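Local coordinates for protein xyloglucan-specific endo-beta-1,4-glucanase BoGH9A (Bacteroides ovatus, PDB 6DHT) that cleaves internal beta-1,4-glucosidic linkages in the backbone of xyloglucans, releasing xyloglucan oligosaccharides, at residues S278-A283 with A346-F351. Sequence-based numbering, arbitrary orientation.
Sequences SSRLFA and ASELYF. With EDO (1,2-ethanediol), chain I.
A salt bridge between Arg-280 and Glu-348 links two helices of the glycoside hydrolase family 9 domain, 265-281 near its C-terminal end and 339-353. The arginine reaches out from its helix and presents the NH1/NH2 end of its guanidinium to a single carboxylate oxygen: Arg-280 NH1 and NH2 each lie 2.8 Å from Glu-348 OE1. The guanidinium and carboxylate planes are 9° apart, nearly coplanar, and OE1 receives NH2 on its syn lone pair, the side of the other oxygen, and NH1 nearly along its C-O axis. Sharing one acceptor bends both bonds, with N-H...O angles near 144°. Glutamate supplies the negative charge and two acceptor oxygens; its chain, bent at chi2 (-72°), brings the carboxylate across to the arginine, while OE2 bonds Trp-344 NE1, which limits its rotation. The family 9 catalytic domain is an (alpha/alpha)6 barrel, and this polar link joins helices of that barrel away from the catalytic residues and the metal sites. Arginine has enough donors for several partners: NH1 also bonds Ser-352 OG, and NH2 bonds Gln-191 OE1 on helix 176-192, so the group draws a third helix into the network. Over one guanidinium face lies Phe-351 CB, 4.0 Å from Arg-280 NH1, while Arg-280 CD rests 4.0 Å from Phe-351 O. A leucine in place of Arg-280 would probably leave the buried Glu-348 carboxylate without its charge partner and Gln-191 OE1 without this donor. Against Leu-281 sits a 1,2-ethanediol, probably from the crystallisation liquor, its O1 making a weak hydrogen bond to Arg-280 O.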
loop_
_atom_site.group_PDB
_atom_site.type_symbol
_atom_site.label_atom_id
_atom_site.label_comp_id
_atom_site.label_asym_id
_atom_site.label_seq_id
_atom_site.Cartn_x
_atom_site.Cartn_y
_atom_site.Cartn_z
ATOM N N SER A 278 3.160 7.236 15.430
ATOM C CA SER A 278 4.343 6.458 15.790
ATOM C C SER A 278 4.737 6.609 17.266
ATOM O O SER A 278 5.253 5.669 17.871
ATOM C CB SER A 278 5.522 6.825 14.886
ATOM O OG SER A 278 5.180 6.570 13.524
ATOM N N SER A 279 4.525 7.800 17.818
ATOM C CA SER A 279 4.843 8.048 19.218
ATOM C C SER A 279 4.160 7.007 20.099
ATOM O O SER A 279 4.778 6.450 21.005
ATOM C CB SER A 279 4.402 9.449 19.617
ATOM O OG SER A 279 4.817 9.695 20.947
ATOM N N ARG A 280 2.888 6.720 19.822
ATOM C CA ARG A 280 2.154 5.736 20.610
ATOM C C ARG A 280 2.679 4.329 20.383
ATOM O O ARG A 280 2.840 3.538 21.313
ATOM C CB ARG A 280 0.660 5.758 20.265
ATOM C CG ARG A 280 -0.009 7.087 20.433
ATOM C CD ARG A 280 -1.538 6.978 20.327
ATOM N NE ARG A 280 -2.024 6.339 19.104
ATOM C CZ ARG A 280 -2.279 6.977 17.960
ATOM N NH1 ARG A 280 -2.084 8.280 17.871
ATOM N NH2 ARG A 280 -2.715 6.298 16.900
ATOM N N LEU A 281 2.930 3.990 19.120
ATOM C CA LEU A 281 3.272 2.614 18.798
ATOM C C LEU A 281 4.656 2.209 19.254
ATOM O O LEU A 281 4.914 1.028 19.441
ATOM C CB LEU A 281 3.158 2.352 17.297
ATOM C CG LEU A 281 1.801 2.668 16.661
ATOM C CD1 LEU A 281 1.832 2.264 15.178
ATOM C CD2 LEU A 281 0.633 2.118 17.392
ATOM N N PHE A 282 5.574 3.176 19.361
ATOM C CA PHE A 282 6.941 2.866 19.746
ATOM C C PHE A 282 7.185 3.086 21.260
ATOM O O PHE A 282 8.299 2.888 21.724
ATOM C CB PHE A 282 7.924 3.688 18.908
ATOM C CG PHE A 282 8.120 3.159 17.512
ATOM C CD1 PHE A 282 7.229 3.485 16.500
ATOM C CD2 PHE A 282 9.203 2.353 17.213
ATOM C CE1 PHE A 282 7.408 2.996 15.209
ATOM C CE2 PHE A 282 9.394 1.875 15.921
ATOM C CZ PHE A 282 8.495 2.208 14.928
ATOM N N ALA A 283 6.146 3.456 21.996
ATOM C CA ALA A 283 6.262 3.681 23.456
ATOM C C ALA A 283 6.785 2.457 24.202
ATOM O O ALA A 283 7.555 2.597 25.163
ATOM C CB ALA A 283 4.926 4.088 24.019
ATOM N N ALA A 346 -4.736 16.125 13.218
ATOM C CA ALA A 346 -5.378 16.566 14.456
ATOM C C ALA A 346 -5.903 15.346 15.198
ATOM O O ALA A 346 -5.796 15.280 16.424
ATOM C CB ALA A 346 -6.482 17.540 14.145
ATOM N N SER A 347 -6.471 14.380 14.465
ATOM C CA SER A 347 -6.979 13.150 15.101
ATOM C C SER A 347 -5.861 12.389 15.814
ATOM O O SER A 347 -5.986 12.038 16.984
ATOM C CB SER A 347 -7.681 12.249 14.091
ATOM O OG SER A 347 -8.854 12.856 13.603
ATOM N N GLU A 348 -4.733 12.176 15.133
ATOM C CA GLU A 348 -3.628 11.487 15.757
ATOM C C GLU A 348 -3.115 12.250 16.970
ATOM O O GLU A 348 -2.763 11.642 17.953
ATOM C CB GLU A 348 -2.495 11.253 14.742
ATOM C CG GLU A 348 -2.840 10.343 13.575
ATOM C CD GLU A 348 -2.962 8.858 13.964
ATOM O OE1 GLU A 348 -2.826 8.479 15.163
ATOM O OE2 GLU A 348 -3.204 8.048 13.034
ATOM N N LEU A 349 -2.995 13.572 16.843
ATOM C CA LEU A 349 -2.503 14.361 17.964
ATOM C C LEU A 349 -3.465 14.322 19.145
ATOM O O LEU A 349 -3.037 14.238 20.281
ATOM C CB LEU A 349 -2.202 15.796 17.528
ATOM C CG LEU A 349 -0.825 15.884 16.840
ATOM C CD1 LEU A 349 -0.697 17.121 15.976
ATOM C CD2 LEU A 349 0.328 15.775 17.842
ATOM N N TYR A 350 -4.760 14.335 18.863
ATOM C CA TYR A 350 -5.741 14.150 19.929
ATOM C C TYR A 350 -5.552 12.807 20.640
ATOM O O TYR A 350 -5.575 12.735 21.878
ATOM C CB TYR A 350 -7.155 14.251 19.388
ATOM C CG TYR A 350 -8.263 14.038 20.417
ATOM C CD1 TYR A 350 -8.247 14.707 21.640
ATOM C CD2 TYR A 350 -9.336 13.199 20.153
ATOM C CE1 TYR A 350 -9.266 14.531 22.573
ATOM C CE2 TYR A 350 -10.361 13.037 21.066
ATOM C CZ TYR A 350 -10.317 13.700 22.278
ATOM O OH TYR A 350 -11.337 13.532 23.194
ATOM N N PHE A 351 -5.386 11.723 19.888
ATOM C CA PHE A 351 -5.259 10.418 20.534
ATOM C C PHE A 351 -3.927 10.235 21.250
ATOM O O PHE A 351 -3.859 9.550 22.266
ATOM C CB PHE A 351 -5.547 9.281 19.540
ATOM C CG PHE A 351 -6.992 9.250 19.106
ATOM C CD1 PHE A 351 -8.010 9.164 20.058
ATOM C CD2 PHE A 351 -7.339 9.344 17.778
ATOM C CE1 PHE A 351 -9.325 9.179 19.679
ATOM C CE2 PHE A 351 -8.663 9.353 17.389
ATOM C CZ PHE A 351 -9.661 9.262 18.342
HETATM C C1 EDO I . 0.370 0.439 20.326
HETATM O O1 EDO I . 0.040 1.781 20.720
HETATM C C2 EDO I . -0.933 -0.290 20.029
HETATM O O2 EDO I . -1.837 0.603 19.362
#